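Triosephosphate isomerase (PDB 4O4V) probably catalyses the reversible isomerisation of D-glyceraldehyde 3-phosphate and dihydroxyacetone phosphate, a step of glycolysis and gluconeogenesis. Local coordinates at residues I24-G29 with G240-V245; A30-N35 with K53-W58. All coordinates share one frame; numbering follows the deposited sequence. Where two conformers were deposited one is given.

Both contacts lie on the outer layer of the same side of the TIM barrel, their centres about 8 Å apart, and neither is deep core: contact 1 has L27 and F241 buried, while contact 2 buries W58 but leaves D57 exposed. Contact 1 pairs two helices that follow neighbouring strands, with apolar side chains and no hydrogen bond across. Contact 2 joins the loops after helix 17-28 and helix 47-53; it is polar, built round an arginine, a carboxylate and a water, with an apolar part where a valine meets a tryptophan edge. Helix 17-28 links the two: the side-chain amide of N28, near its end, bonds to R55 N and K53 O, while I242 packs on A30.

Contact 1: I24-G29 with G240-V245; sequences IEMLNG and GFINIV
I242 and F241 reach across to L27 between two outer helices of the TIM barrel: helix 17-28, which follows strand 5-9, and helix 240-246, which follows strand 229-232. These strands are neighbours, so the contact lies where the last helix of the barrel comes back beside the first. The short segments approach to 11.0 Å between axes at 39°, a wide spacing that leaves the meeting to side chains alone.

I242 can be followed outward from CB, which points at the other helix. From there CG1 runs on and comes within 4.4 Å of SD of M26, a long touch, and a doubtful one, since M26 has two conformers. Chi2 of -52° turns CD1 in beside its own CA, and from there it meets CD2 of L27 at 4.1 Å.

F241 works on the inner side. With CG anti to the backbone N, its ring is directed to the barrel wall, touching V6 and V232, and CG2 of V245 from the next turn sits 3.7 Å above one ring face, near the ring's border. The L27 and F241 side chains cross at about a right angle, and one methyl is engaged: CD2 of L27 is set obliquely against F241 CD2, 3.8 Å away.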
ATOM      1  N   ILE A  24      14.562 -15.527   4.179  1.00  9.39           N
ATOM      2  CA  ILE A  24      15.798 -14.777   4.322  1.00  9.82           C
ATOM      3  C   ILE A  24      16.959 -15.673   4.741  1.00 10.15           C
ATOM      4  O   ILE A  24      18.072 -15.561   4.219  1.00 10.53           O
ATOM      5  CB  ILE A  24      15.625 -13.631   5.319  1.00 10.19           C
ATOM      6  CG1 ILE A  24      14.676 -12.579   4.747  1.00 10.69           C
ATOM      7  CG2 ILE A  24      16.970 -12.977   5.665  1.00 12.09           C
ATOM      8  CD1 ILE A  24      14.070 -11.644   5.822  1.00 12.36           C
ATOM      9  N   GLU A  25      16.724 -16.562   5.688  1.00 10.08           N
ATOM     10  CA  GLU A  25      17.784 -17.490   6.102  1.00 12.21           C
ATOM     11  C   GLU A  25      18.287 -18.315   4.923  1.00 11.32           C
ATOM     12  O   GLU A  25      19.517 -18.510   4.775  1.00 13.00           O
ATOM     13  CB  GLU A  25      17.272 -18.399   7.212  1.00 15.01           C
ATOM     14  N   MET A  26      17.401 -18.772   4.055  0.64 11.52           N
ATOM     15  CA  MET A  26      17.806 -19.556   2.887  0.64 12.94           C
ATOM     16  C   MET A  26      18.594 -18.726   1.898  0.64 11.29           C
ATOM     17  O   MET A  26      19.590 -19.180   1.336  0.64 12.71           O
ATOM     18  CB  MET A  26      16.579 -20.165   2.222  0.64 13.16           C
ATOM     19  CG  MET A  26      16.862 -20.981   0.942  0.64 18.68           C
ATOM     20  SD  MET A  26      17.105 -20.063  -0.610  0.64 17.53           S
ATOM     21  CE  MET A  26      15.466 -19.484  -0.967  0.64 23.41           C
ATOM     22  N   LEU A  27      18.179 -17.505   1.673  1.00 10.25           N
ATOM     23  CA  LEU A  27      18.914 -16.622   0.787  1.00 10.35           C
ATOM     24  C   LEU A  27      20.300 -16.313   1.344  1.00  9.53           C
ATOM     25  O   LEU A  27      21.269 -16.209   0.579  1.00  9.47           O
ATOM     26  CB  LEU A  27      18.158 -15.307   0.576  1.00  9.44           C
ATOM     27  CG  LEU A  27      16.779 -15.425  -0.095  1.00 10.55           C
ATOM     28  CD1 LEU A  27      16.071 -14.101  -0.145  1.00 12.60           C
ATOM     29  CD2 LEU A  27      16.906 -16.004  -1.500  1.00 11.99           C
ATOM     30  N   ASN A  28      20.417 -16.134   2.656  1.00  9.28           N
ATOM     31  CA  ASN A  28      21.686 -15.785   3.247  1.00  9.66           C
ATOM     32  C   ASN A  28      22.744 -16.866   3.136  1.00  9.44           C
ATOM     33  O   ASN A  28      23.936 -16.561   3.187  1.00 11.72           O
ATOM     34  CB  ASN A  28      21.461 -15.431   4.710  1.00 10.24           C
ATOM     35  CG  ASN A  28      20.842 -14.075   4.877  1.00  9.98           C
ATOM     36  OD1 ASN A  28      20.677 -13.319   3.919  1.00 11.57           O
ATOM     37  ND2 ASN A  28      20.497 -13.746   6.093  1.00 12.59           N
ATOM     38  N   GLY A  29      22.364 -18.104   2.971  1.00  9.54           N
ATOM     39  CA  GLY A  29      23.306 -19.205   2.811  1.00 10.71           C
ATOM     40  C   GLY A  29      23.604 -19.561   1.358  1.00 11.79           C
ATOM     41  O   GLY A  29      24.377 -20.504   1.099  1.00 13.14           O
ATOM     42  N   GLY A 240      15.092 -22.095  -6.106  1.00 11.85           N
ATOM     43  CA  GLY A 240      15.436 -21.863  -7.504  1.00 12.43           C
ATOM     44  C   GLY A 240      15.806 -20.414  -7.819  1.00 11.40           C
ATOM     45  O   GLY A 240      16.410 -20.152  -8.880  1.00 11.58           O
ATOM     46  N   PHE A 241      15.464 -19.463  -6.945  1.00 10.41           N
ATOM     47  CA  PHE A 241      15.932 -18.106  -7.122  1.00  9.35           C
ATOM     48  C   PHE A 241      17.445 -18.077  -7.293  1.00  8.97           C
ATOM     49  O   PHE A 241      17.970 -17.294  -8.084  1.00  9.13           O
ATOM     50  CB  PHE A 241      15.516 -17.239  -5.921  1.00  9.26           C
ATOM     51  CG  PHE A 241      15.839 -15.787  -6.072  1.00  8.49           C
ATOM     52  CD1 PHE A 241      15.273 -15.044  -7.113  1.00  8.99           C
ATOM     53  CD2 PHE A 241      16.744 -15.150  -5.217  1.00  8.85           C
ATOM     54  CE1 PHE A 241      15.564 -13.705  -7.279  1.00  8.17           C
ATOM     55  CE2 PHE A 241      17.022 -13.801  -5.371  1.00  9.56           C
ATOM     56  CZ  PHE A 241      16.451 -13.071  -6.397  1.00  8.84           C
ATOM     57  N   ILE A 242      18.171 -18.934  -6.582  1.00  9.67           N
ATOM     58  CA  ILE A 242      19.632 -18.900  -6.637  1.00 10.28           C
ATOM     59  C   ILE A 242      20.125 -19.341  -8.023  1.00  9.61           C
ATOM     60  O   ILE A 242      21.100 -18.815  -8.535  1.00  9.45           O
ATOM     61  CB  ILE A 242      20.246 -19.728  -5.475  1.00 11.69           C
ATOM     62  CG1 ILE A 242      19.616 -19.261  -4.143  1.00 13.92           C
ATOM     63  CG2 ILE A 242      21.753 -19.621  -5.519  1.00 11.66           C
ATOM     64  CD1 ILE A 242      19.660 -17.750  -3.904  1.00 15.11           C
ATOM     65  N   ASN A 243      19.475 -20.345  -8.616  1.00  9.09           N
ATOM     66  CA  ASN A 243      19.801 -20.732  -9.975  1.00  9.65           C
ATOM     67  C   ASN A 243      19.661 -19.565 -10.916  1.00  9.04           C
ATOM     68  O   ASN A 243      20.476 -19.368 -11.813  1.00  9.89           O
ATOM     69  CB  ASN A 243      18.893 -21.861 -10.459  1.00 11.79           C
ATOM     70  CG  ASN A 243      19.045 -23.095  -9.660  1.00 15.37           C
ATOM     71  OD1 ASN A 243      18.516 -23.203  -8.553  1.00 17.53           O
ATOM     72  ND2 ASN A 243      19.764 -24.062 -10.205  1.00 21.94           N
ATOM     73  N   ILE A 244      18.616 -18.777 -10.741  1.00  8.31           N
ATOM     74  CA  ILE A 244      18.370 -17.627 -11.593  1.00  8.22           C
ATOM     75  C   ILE A 244      19.438 -16.548 -11.373  1.00  7.96           C
ATOM     76  O   ILE A 244      19.949 -15.987 -12.329  1.00  8.92           O
ATOM     77  CB  ILE A 244      16.943 -17.101 -11.408  1.00  8.40           C
ATOM     78  CG1 ILE A 244      15.916 -18.181 -11.746  1.00  8.30           C
ATOM     79  CG2 ILE A 244      16.728 -15.888 -12.231  1.00  8.93           C
ATOM     80  CD1 ILE A 244      14.501 -17.898 -11.252  1.00  9.55           C
ATOM     81  N   VAL A 245      19.752 -16.240 -10.117  1.00  8.05           N
ATOM     82  CA  VAL A 245      20.847 -15.317  -9.821  1.00  8.11           C
ATOM     83  C   VAL A 245      22.132 -15.750 -10.532  1.00  8.40           C
ATOM     84  O   VAL A 245      22.859 -14.934 -11.141  1.00  9.09           O
ATOM     85  CB  VAL A 245      21.063 -15.234  -8.302  1.00  8.64           C
ATOM     86  CG1 VAL A 245      22.387 -14.568  -7.966  1.00  9.73           C
ATOM     87  CG2 VAL A 245      19.869 -14.518  -7.669  1.00  8.18           C
TER

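Contact 2: A30-N35 with K53-W58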
ATOM      1  N   ALA A  30      23.038 -18.836   0.410  1.00 10.39           N
ATOM      2  CA  ALA A  30      23.182 -19.170  -1.016  1.00  9.84           C
ATOM      3  C   ALA A  30      24.549 -18.771  -1.564  1.00 10.49           C
ATOM      4  O   ALA A  30      25.060 -17.710  -1.270  1.00 11.05           O
ATOM      5  CB  ALA A  30      22.095 -18.484  -1.807  1.00 12.05           C
ATOM      6  N   LYS A  31      25.149 -19.664  -2.333  1.00 10.90           N
ATOM      7  CA  LYS A  31      26.431 -19.402  -2.953  1.00 11.17           C
ATOM      8  C   LYS A  31      26.224 -18.798  -4.334  1.00 11.09           C
ATOM      9  O   LYS A  31      25.772 -19.462  -5.263  1.00 12.12           O
ATOM     10  CB  LYS A  31      27.246 -20.688  -3.011  1.00 12.57           C
ATOM     11  N   VAL A  32      26.557 -17.522  -4.450  1.00 10.80           N
ATOM     12  CA  VAL A  32      26.434 -16.774  -5.712  1.00 10.70           C
ATOM     13  C   VAL A  32      27.705 -16.960  -6.527  1.00 11.35           C
ATOM     14  O   VAL A  32      28.821 -16.880  -5.998  1.00 13.16           O
ATOM     15  CB  VAL A  32      26.207 -15.278  -5.414  1.00 11.68           C
ATOM     16  CG1 VAL A  32      26.198 -14.448  -6.700  1.00 12.37           C
ATOM     17  CG2 VAL A  32      24.917 -15.079  -4.624  1.00 12.03           C
ATOM     18  N   GLU A  33      27.531 -17.252  -7.801  1.00 11.59           N
ATOM     19  CA  GLU A  33      28.601 -17.412  -8.754  1.00 12.30           C
ATOM     20  C   GLU A  33      28.600 -16.219  -9.698  1.00 12.41           C
ATOM     21  O   GLU A  33      27.544 -15.625  -9.958  1.00 13.73           O
ATOM     22  CB  GLU A  33      28.344 -18.678  -9.591  1.00 16.18           C
ATOM     23  CG  GLU A  33      28.318 -19.978  -8.779  1.00 20.93           C
ATOM     24  CD  GLU A  33      29.631 -20.284  -8.081  1.00 28.78           C
ATOM     25  OE1 GLU A  33      30.683 -19.736  -8.480  1.00 30.86           O
ATOM     26  OE2 GLU A  33      29.625 -21.080  -7.114  1.00 31.36           O
ATOM     27  N   GLY A  34      29.756 -15.860 -10.235  1.00 12.91           N
ATOM     28  CA  GLY A  34      29.823 -14.810 -11.226  1.00 12.57           C
ATOM     29  C   GLY A  34      29.695 -13.423 -10.634  1.00 14.80           C
ATOM     30  O   GLY A  34      30.135 -13.180  -9.492  1.00 20.01           O
ATOM     31  N   ASN A  35      29.151 -12.512 -11.404  1.00 13.86           N
ATOM     32  CA  ASN A  35      29.037 -11.107 -11.038  1.00 14.00           C
ATOM     33  C   ASN A  35      27.610 -10.683 -11.317  1.00 12.37           C
ATOM     34  O   ASN A  35      27.158 -10.754 -12.453  1.00 12.05           O
ATOM     35  CB  ASN A  35      29.979 -10.251 -11.877  1.00 18.86           C
ATOM     36  N   LYS A  53      17.918  -8.230   8.328  1.00 11.29           N
ATOM     37  CA  LYS A  53      18.429  -9.593   8.306  1.00 11.23           C
ATOM     38  C   LYS A  53      19.048 -10.064   7.001  1.00 11.34           C
ATOM     39  O   LYS A  53      19.820 -11.016   7.013  1.00 12.22           O
ATOM     40  CB  LYS A  53      17.332 -10.550   8.707  1.00 11.83           C
ATOM     41  CG  LYS A  53      16.865 -10.339  10.125  1.00 14.49           C
ATOM     42  CD  LYS A  53      15.739 -11.295  10.519  1.00 18.21           C
ATOM     43  CE  LYS A  53      15.318 -11.121  11.987  1.00 23.81           C
ATOM     44  NZ  LYS A  53      14.670  -9.812  12.257  1.00 31.38           N
ATOM     45  N   LEU A  54      18.731  -9.443   5.876  1.00 10.75           N
ATOM     46  CA  LEU A  54      19.240  -9.920   4.595  1.00  9.81           C
ATOM     47  C   LEU A  54      20.724  -9.613   4.446  1.00 11.98           C
ATOM     48  O   LEU A  54      21.200  -8.529   4.830  1.00 12.80           O
ATOM     49  CB  LEU A  54      18.472  -9.260   3.442  1.00 10.98           C
ATOM     50  CG  LEU A  54      18.838  -9.773   2.052  1.00 10.21           C
ATOM     51  CD1 LEU A  54      18.413 -11.255   1.879  1.00 11.28           C
ATOM     52  CD2 LEU A  54      18.173  -8.882   1.005  1.00 12.76           C
ATOM     53  N   ARG A  55      21.443 -10.568   3.879  1.00 11.01           N
ATOM     54  CA  ARG A  55      22.832 -10.415   3.506  1.00 11.93           C
ATOM     55  C   ARG A  55      23.105  -9.049   2.890  1.00 12.46           C
ATOM     56  O   ARG A  55      22.400  -8.603   1.985  1.00 12.28           O
ATOM     57  CB  ARG A  55      23.230 -11.552   2.563  1.00 11.63           C
ATOM     58  CG  ARG A  55      22.374 -11.659   1.286  1.00 10.37           C
ATOM     59  CD  ARG A  55      22.598 -12.932   0.551  1.00  9.71           C
ATOM     60  NE  ARG A  55      23.931 -12.957  -0.024  1.00 10.57           N
ATOM     61  CZ  ARG A  55      24.515 -14.037  -0.487  1.00 10.60           C
ATOM     62  NH1 ARG A  55      23.886 -15.191  -0.468  1.00 10.30           N
ATOM     63  NH2 ARG A  55      25.720 -13.950  -1.026  1.00 11.36           N
ATOM     64  N   LYS A  56      24.160  -8.391   3.360  1.00 13.05           N
ATOM     65  CA  LYS A  56      24.413  -6.998   3.020  1.00 13.55           C
ATOM     66  C   LYS A  56      25.031  -6.795   1.645  1.00 13.64           C
ATOM     67  O   LYS A  56      25.128  -5.648   1.192  1.00 14.70           O
ATOM     68  CB  LYS A  56      25.314  -6.354   4.084  1.00 17.66           C
ATOM     69  N   ASP A  57      25.447  -7.873   0.988  1.00 11.73           N
ATOM     70  CA  ASP A  57      25.878  -7.767  -0.396  1.00 11.19           C
ATOM     71  C   ASP A  57      24.711  -7.690  -1.402  1.00 10.91           C
ATOM     72  O   ASP A  57      24.943  -7.478  -2.585  1.00 11.56           O
ATOM     73  CB  ASP A  57      26.854  -8.895  -0.773  1.00 12.47           C
ATOM     74  CG  ASP A  57      26.292 -10.297  -0.605  1.00 12.06           C
ATOM     75  OD1 ASP A  57      25.455 -10.534   0.282  1.00 14.20           O
ATOM     76  OD2 ASP A  57      26.699 -11.199  -1.360  1.00 13.19           O
ATOM     77  N   TRP A  58      23.491  -7.910  -0.942  1.00  9.51           N
ATOM     78  CA  TRP A  58      22.281  -7.700  -1.731  1.00  9.22           C
ATOM     79  C   TRP A  58      21.567  -6.483  -1.183  1.00  9.28           C
ATOM     80  O   TRP A  58      21.891  -5.989  -0.089  1.00 12.57           O
ATOM     81  CB  TRP A  58      21.399  -8.922  -1.630  1.00  9.33           C
ATOM     82  CG  TRP A  58      21.941 -10.179  -2.234  1.00  8.56           C
ATOM     83  CD1 TRP A  58      23.177 -10.385  -2.789  1.00  9.25           C
ATOM     84  CD2 TRP A  58      21.231 -11.407  -2.397  1.00  8.59           C
ATOM     85  NE1 TRP A  58      23.270 -11.679  -3.258  1.00  9.70           N
ATOM     86  CE2 TRP A  58      22.079 -12.331  -3.036  1.00  9.29           C
ATOM     87  CE3 TRP A  58      19.946 -11.805  -2.051  1.00  9.11           C
ATOM     88  CZ2 TRP A  58      21.676 -13.630  -3.317  1.00 10.52           C
ATOM     89  CZ3 TRP A  58      19.542 -13.082  -2.332  1.00  9.92           C
ATOM     90  CH2 TRP A  58      20.390 -13.985  -2.956  1.00 11.09           C
TER
HETATM   91  O   HOH W   1      27.560 -15.879  -2.232  1.00 10.88           O
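R55 and A30 make the one direct hydrogen bond between these two loops of the TIM barrel, the first running from helix 17-28 to strand 37-41, the second from helix 47-53 to strand 59-62. R55 NH1 donates to A30 O at 2.9 Å, nearly straight at 171°, with the oxygen in the guanidinium plane and the donor tilted 20° from the carbonyl plane.

The tight part is centred on the buried W58. CG2 of V32 comes in at the edge of the indole, 3.8 Å from CZ2, while CD of R55 lies over the centre of one indole face, 3.6 Å above it. Chi3 of -69° bends the arginine there, and W58 NE1 ends up above one guanidinium face, off its centre. L27 and I242 of the flanking helices also pack on W58, and V38 and V40 of strand 37-41 join them.

The solvent side is polar. D57, an exposed residue in the type I turn from R55 to W58, takes the arginine side-on in a salt bridge: NE bonds to OD1 and NH2 to OD2, each 2.9 Å, with OD2 met on its syn lone pair. A water fills in beyond, accepting from R55 NH2 and V32 N and donating to A30 O over a longer 3.2 Å.

NH1 has a second acceptor in L27 O, near the end of helix 17-28. The guanidinium therefore has bonds from all three nitrogens, which fix its rotation, and it ties one loop to carbonyls of the other and of the helix before it; its charge is probably balanced in large part by D57.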